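Local coordinates for protein Apc35852 (Geobacillus stearothermophilus, PDB 1U9C) that is of unknown function but belongs to the DJ-1/PfpI family, whose relatives include chaperones and cysteine proteases, at residues L82-L95 with T110-I124. Numbering follows the deposited sequence.
Sequences LSKDDAHGFDAIFL and TLQYVLQQFAEDGRI
Ile-93 lies against the ring of Phe-118, its CB over one face, 3.9 Å from the ring centroid and offset toward the rim in a CH-pi contact. With CG1 anti to the backbone N (chi1 -176°), the extended side chain carries CD1 on to Val-114 CG1, 3.8 Å away, while its CG2 branch faces Leu-115 CD2. Phe-90 CB approaches Phe-118 CZ, and Leu-95 meets Leu-111 and Leu-115 further along the strand. Ala-87 of the 3-10 turn 84-87 continues this apolar layer, its CB packing on Gln-117 CB, and Leu-82, just ahead of that turn, sets CD2 against Leu-111. Tyr-113 is flanked at the surface by Lys-84, whose extended side chain crosses that of Tyr-113 at about a right angle, CD over one face of the ring, and ends in a salt bridge to Glu-109.

Polar bonds gather where the helix ends. Gly-122, with positive phi, closes it in a Schellman motif and turns the chain into a parallel strand pairing: Ile-124 N donates to Asp-91 O (3.2 Å) and Ile-93 N to Ile-124 O (2.9 Å). The guanidinium of Arg-123 lies with one face over the Phe-90 carbonyl, and its NH1 donates to a water, 3.3 Å away, that also reaches Ala-87 O and Asp-121 OD2. Cutting this side chain back to an alanine would probably cost the water the NH1 donor and uncover the Phe-90 carbonyl. His-88 NE2 gives Gln-117 OE1 a weak hydrogen bond, the ring and amide planes 61° apart.

The helical segment 110-120 runs back at 137° to strand 92-95, and helix 109-120 leads into strand 124-127, a right-handed beta-alpha-beta crossover of the central sheet. Strand 7-12 borders 92-95 across from 124-127, and helix 209-221 touches Phe-94 and Ile-124.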
loop_
_atom_site.group_PDB
_atom_site.type_symbol
_atom_site.label_atom_id
_atom_site.label_comp_id
_atom_site.label_asym_id
_atom_site.label_seq_id
_atom_site.Cartn_x
_atom_site.Cartn_y
_atom_site.Cartn_z
ATOM N N LEU A 82 -8.133 9.756 6.483
ATOM C CA LEU A 82 -7.423 10.383 5.403
ATOM C C LEU A 82 -8.191 11.619 4.917
ATOM O O LEU A 82 -9.364 11.559 4.686
ATOM C CB LEU A 82 -7.309 9.415 4.240
ATOM C CG LEU A 82 -6.472 9.864 3.050
ATOM C CD1 LEU A 82 -5.057 10.039 3.448
ATOM C CD2 LEU A 82 -6.700 8.932 1.899
ATOM N N SER A 83 -7.448 12.677 4.662
ATOM C CA SER A 83 -7.976 13.991 4.170
ATOM C C SER A 83 -7.188 14.416 2.959
ATOM O O SER A 83 -6.038 14.076 2.783
ATOM C CB SER A 83 -7.776 15.029 5.278
ATOM O OG SER A 83 -8.031 16.333 4.872
ATOM N N LYS A 84 -7.802 15.296 2.149
ATOM C CA LYS A 84 -7.031 15.976 1.094
ATOM C C LYS A 84 -5.886 16.827 1.638
ATOM O O LYS A 84 -4.879 16.994 0.964
ATOM C CB LYS A 84 -7.930 16.779 0.183
ATOM C CG LYS A 84 -8.858 15.917 -0.602
ATOM C CD LYS A 84 -9.638 16.675 -1.688
ATOM C CE LYS A 84 -10.542 15.687 -2.459
ATOM N NZ LYS A 84 -11.600 16.379 -3.239
ATOM N N ASP A 85 -5.973 17.239 2.903
ATOM C CA ASP A 85 -4.860 17.935 3.571
ATOM C C ASP A 85 -3.576 17.071 3.610
ATOM O O ASP A 85 -2.463 17.549 3.652
ATOM C CB ASP A 85 -5.253 18.356 5.006
ATOM C CG ASP A 85 -6.321 19.414 5.054
ATOM O OD1 ASP A 85 -6.532 20.084 4.030
ATOM O OD2 ASP A 85 -6.986 19.638 6.090
ATOM N N ASP A 86 -3.760 15.755 3.653
ATOM C CA ASP A 86 -2.611 14.803 3.651
ATOM C C ASP A 86 -1.883 14.700 2.334
ATOM O O ASP A 86 -0.872 13.987 2.232
ATOM C CB ASP A 86 -3.070 13.424 4.084
ATOM C CG ASP A 86 -3.617 13.418 5.484
ATOM O OD1 ASP A 86 -3.044 14.030 6.431
ATOM O OD2 ASP A 86 -4.653 12.732 5.737
ATOM N N ALA A 87 -2.362 15.467 1.313
ATOM C CA ALA A 87 -1.688 15.506 0.027
ATOM C C ALA A 87 -0.381 16.241 0.077
ATOM O O ALA A 87 0.434 16.057 -0.821
ATOM C CB ALA A 87 -2.561 16.158 -1.016
ATOM N N HIS A 88 -0.146 17.027 1.137
ATOM C CA HIS A 88 1.059 17.805 1.266
ATOM C C HIS A 88 1.627 17.646 2.664
ATOM O O HIS A 88 0.924 17.210 3.602
ATOM C CB HIS A 88 0.749 19.269 0.935
ATOM C CG HIS A 88 0.320 19.455 -0.491
ATOM N ND1 HIS A 88 -0.997 19.597 -0.870
ATOM C CD2 HIS A 88 1.042 19.432 -1.635
ATOM C CE1 HIS A 88 -1.061 19.719 -2.189
ATOM N NE2 HIS A 88 0.166 19.615 -2.675
ATOM N N GLY A 89 2.934 17.875 2.779
ATOM C CA GLY A 89 3.653 17.792 4.050
ATOM C C GLY A 89 4.381 16.482 4.309
ATOM O O GLY A 89 4.985 16.326 5.363
ATOM N N PHE A 90 4.350 15.540 3.369
ATOM C CA PHE A 90 4.984 14.231 3.511
ATOM C C PHE A 90 5.953 13.964 2.388
ATOM O O PHE A 90 5.660 14.266 1.249
ATOM C CB PHE A 90 3.928 13.145 3.516
ATOM C CG PHE A 90 3.026 13.229 4.683
ATOM C CD1 PHE A 90 3.404 12.742 5.909
ATOM C CD2 PHE A 90 1.777 13.849 4.559
ATOM C CE1 PHE A 90 2.604 12.904 7.011
ATOM C CE2 PHE A 90 0.947 13.986 5.655
ATOM C CZ PHE A 90 1.362 13.502 6.879
ATOM N N ASP A 91 7.056 13.303 2.691
ATOM C CA ASP A 91 8.083 12.922 1.735
ATOM C C ASP A 91 7.760 11.648 1.003
ATOM O O ASP A 91 8.234 11.406 -0.081
ATOM C CB ASP A 91 9.389 12.805 2.469
ATOM C CG ASP A 91 9.712 14.056 3.180
ATOM O OD1 ASP A 91 10.241 14.998 2.516
ATOM O OD2 ASP A 91 9.523 14.251 4.400
ATOM N N ALA A 92 6.928 10.792 1.610
ATOM C CA ALA A 92 6.566 9.489 1.046
ATOM C C ALA A 92 5.152 9.095 1.490
ATOM O O ALA A 92 4.760 9.444 2.635
ATOM C CB ALA A 92 7.540 8.364 1.416
ATOM N N ILE A 93 4.470 8.317 0.664
ATOM C CA ILE A 93 3.203 7.647 1.081
ATOM C C ILE A 93 3.469 6.176 0.875
ATOM O O ILE A 93 4.101 5.725 -0.093
ATOM C CB ILE A 93 2.007 8.181 0.240
ATOM C CG1 ILE A 93 0.713 7.552 0.758
ATOM C CG2 ILE A 93 2.151 7.935 -1.238
ATOM C CD1 ILE A 93 -0.526 8.187 0.069
ATOM N N PHE A 94 2.922 5.384 1.830
ATOM C CA PHE A 94 3.050 3.936 1.835
ATOM C C PHE A 94 1.680 3.283 1.997
ATOM O O PHE A 94 1.001 3.580 2.965
ATOM C CB PHE A 94 3.985 3.541 2.992
ATOM C CG PHE A 94 4.495 2.128 2.899
ATOM C CD1 PHE A 94 5.756 1.855 2.399
ATOM C CD2 PHE A 94 3.690 1.033 3.241
ATOM C CE1 PHE A 94 6.202 0.556 2.281
ATOM C CE2 PHE A 94 4.160 -0.254 3.104
ATOM C CZ PHE A 94 5.426 -0.460 2.619
ATOM N N LEU A 95 1.343 2.401 1.076
ATOM C CA LEU A 95 0.050 1.686 1.058
ATOM C C LEU A 95 0.216 0.221 1.308
ATOM O O LEU A 95 0.539 -0.537 0.399
ATOM C CB LEU A 95 -0.629 1.885 -0.323
ATOM C CG LEU A 95 -0.878 3.319 -0.757
ATOM C CD1 LEU A 95 -1.592 3.338 -2.113
ATOM C CD2 LEU A 95 -1.521 4.128 0.200
ATOM N N THR A 110 -10.577 10.772 -2.343
ATOM C CA THR A 110 -9.548 11.385 -1.470
ATOM C C THR A 110 -8.204 10.750 -1.739
ATOM O O THR A 110 -7.205 11.439 -1.954
ATOM C CB THR A 110 -9.899 11.234 -0.000
ATOM O OG1 THR A 110 -11.252 11.745 0.250
ATOM C CG2 THR A 110 -8.946 11.993 0.890
ATOM N N LEU A 111 -8.130 9.438 -1.758
ATOM C CA LEU A 111 -6.853 8.775 -2.008
ATOM C C LEU A 111 -6.347 9.080 -3.422
ATOM O O LEU A 111 -5.154 9.253 -3.611
ATOM C CB LEU A 111 -6.974 7.256 -1.725
ATOM C CG LEU A 111 -5.704 6.435 -1.952
ATOM C CD1 LEU A 111 -4.615 6.874 -1.025
ATOM C CD2 LEU A 111 -6.019 4.938 -1.722
ATOM N N GLN A 112 -7.246 9.122 -4.410
ATOM C CA GLN A 112 -6.820 9.458 -5.780
ATOM C C GLN A 112 -6.203 10.848 -5.816
ATOM O O GLN A 112 -5.173 11.061 -6.439
ATOM C CB GLN A 112 -7.990 9.391 -6.746
ATOM C CG GLN A 112 -8.467 7.975 -7.121
ATOM C CD GLN A 112 -9.768 8.026 -7.883
ATOM O OE1 GLN A 112 -10.207 9.093 -8.325
ATOM N NE2 GLN A 112 -10.414 6.882 -7.976
ATOM N N TYR A 113 -6.831 11.773 -5.120
ATOM C CA TYR A 113 -6.337 13.135 -5.063
ATOM C C TYR A 113 -4.978 13.230 -4.374
ATOM O O TYR A 113 -4.056 13.861 -4.845
ATOM C CB TYR A 113 -7.338 13.994 -4.302
ATOM C CG TYR A 113 -6.877 15.419 -4.230
ATOM C CD1 TYR A 113 -7.200 16.316 -5.238
ATOM C CD2 TYR A 113 -6.149 15.877 -3.163
ATOM C CE1 TYR A 113 -6.773 17.635 -5.181
ATOM C CE2 TYR A 113 -5.693 17.182 -3.112
ATOM C CZ TYR A 113 -6.026 18.057 -4.115
ATOM O OH TYR A 113 -5.584 19.370 -4.039
ATOM N N VAL A 114 -4.816 12.555 -3.243
ATOM C CA VAL A 114 -3.552 12.465 -2.556
ATOM C C VAL A 114 -2.483 11.857 -3.429
ATOM O O VAL A 114 -1.395 12.462 -3.537
ATOM C CB VAL A 114 -3.744 11.706 -1.222
ATOM C CG1 VAL A 114 -2.414 11.447 -0.610
ATOM C CG2 VAL A 114 -4.593 12.524 -0.262
ATOM N N LEU A 115 -2.704 10.729 -4.085
ATOM C CA LEU A 115 -1.681 10.076 -4.886
ATOM C C LEU A 115 -1.330 10.995 -6.063
ATOM O O LEU A 115 -0.159 11.076 -6.424
ATOM C CB LEU A 115 -2.164 8.730 -5.389
ATOM C CG LEU A 115 -2.200 7.649 -4.318
ATOM C CD1 LEU A 115 -3.012 6.496 -4.761
ATOM C CD2 LEU A 115 -0.791 7.203 -3.932
ATOM N N GLN A 116 -2.310 11.663 -6.641
ATOM C CA GLN A 116 -2.004 12.613 -7.729
ATOM C C GLN A 116 -1.031 13.674 -7.287
ATOM O O GLN A 116 -0.047 14.002 -8.016
ATOM C CB GLN A 116 -3.291 13.261 -8.209
ATOM C CG GLN A 116 -3.102 14.386 -9.276
ATOM C CD GLN A 116 -4.374 14.806 -9.919
ATOM O OE1 GLN A 116 -4.826 15.951 -9.773
ATOM N NE2 GLN A 116 -4.949 13.913 -10.688
ATOM N N GLN A 117 -1.253 14.250 -6.114
ATOM C CA GLN A 117 -0.346 15.286 -5.655
ATOM C C GLN A 117 1.040 14.760 -5.353
ATOM O O GLN A 117 2.071 15.408 -5.668
ATOM C CB GLN A 117 -0.922 15.993 -4.444
ATOM C CG GLN A 117 -2.141 16.733 -4.766
ATOM C CD GLN A 117 -1.882 17.920 -5.701
ATOM O OE1 GLN A 117 -1.031 18.734 -5.390
ATOM N NE2 GLN A 117 -2.549 17.961 -6.813
ATOM N N PHE A 118 1.131 13.606 -4.686
ATOM C CA PHE A 118 2.438 12.996 -4.484
ATOM C C PHE A 118 3.180 12.799 -5.795
ATOM O O PHE A 118 4.383 13.077 -5.884
ATOM C CB PHE A 118 2.349 11.655 -3.717
ATOM C CG PHE A 118 2.323 11.816 -2.198
ATOM C CD1 PHE A 118 1.171 12.245 -1.577
ATOM C CD2 PHE A 118 3.368 11.473 -1.434
ATOM C CE1 PHE A 118 1.111 12.323 -0.178
ATOM C CE2 PHE A 118 3.323 11.591 -0.029
ATOM C CZ PHE A 118 2.170 11.991 0.562
ATOM N N ALA A 119 2.485 12.307 -6.811
ATOM C CA ALA A 119 3.075 12.047 -8.136
ATOM C C ALA A 119 3.515 13.378 -8.783
ATOM O O ALA A 119 4.687 13.560 -9.198
ATOM C CB ALA A 119 2.109 11.279 -9.007
ATOM N N GLU A 120 2.604 14.334 -8.761
ATOM C CA GLU A 120 2.894 15.657 -9.332
ATOM C C GLU A 120 4.092 16.284 -8.688
ATOM O O GLU A 120 4.793 17.084 -9.332
ATOM C CB GLU A 120 1.731 16.621 -9.057
ATOM C CG GLU A 120 0.474 16.357 -9.848
ATOM C CD GLU A 120 0.558 16.883 -11.235
ATOM O OE1 GLU A 120 0.144 16.090 -12.138
ATOM O OE2 GLU A 120 0.980 18.083 -11.393
ATOM N N ASP A 121 4.308 15.990 -7.413
ATOM C CA ASP A 121 5.320 16.668 -6.639
ATOM C C ASP A 121 6.643 15.909 -6.487
ATOM O O ASP A 121 7.519 16.349 -5.752
ATOM C CB ASP A 121 4.789 17.027 -5.243
ATOM C CG ASP A 121 3.593 17.979 -5.314
ATOM O OD1 ASP A 121 3.347 18.619 -6.378
ATOM O OD2 ASP A 121 2.807 18.130 -4.348
ATOM N N GLY A 122 6.767 14.763 -7.162
ATOM C CA GLY A 122 8.023 14.036 -7.198
ATOM C C GLY A 122 8.340 13.305 -5.905
ATOM O O GLY A 122 9.461 12.989 -5.688
ATOM N N ARG A 123 7.316 13.027 -5.122
ATOM C CA ARG A 123 7.540 12.369 -3.847
ATOM C C ARG A 123 7.431 10.856 -4.049
ATOM O O ARG A 123 7.062 10.349 -5.104
ATOM C CB ARG A 123 6.536 13.003 -2.859
ATOM C CG ARG A 123 7.076 14.504 -2.472
ATOM C CD ARG A 123 6.142 15.312 -1.612
ATOM N NE ARG A 123 6.820 16.108 -0.577
ATOM C CZ ARG A 123 6.254 17.102 0.132
ATOM N NH1 ARG A 123 4.993 17.467 -0.065
ATOM N NH2 ARG A 123 6.953 17.716 1.079
ATOM N N ILE A 124 7.802 10.137 -3.016
ATOM C CA ILE A 124 7.883 8.689 -3.120
ATOM C C ILE A 124 6.480 8.082 -2.877
ATOM O O ILE A 124 5.756 8.500 -1.952
ATOM C CB ILE A 124 8.870 8.193 -2.091
ATOM C CG1 ILE A 124 10.274 8.728 -2.376
ATOM C CG2 ILE A 124 8.796 6.667 -2.010
ATOM C CD1 ILE A 124 11.086 8.918 -1.194
HETATM O O HOH W 1 2.752 16.267 -2.149
#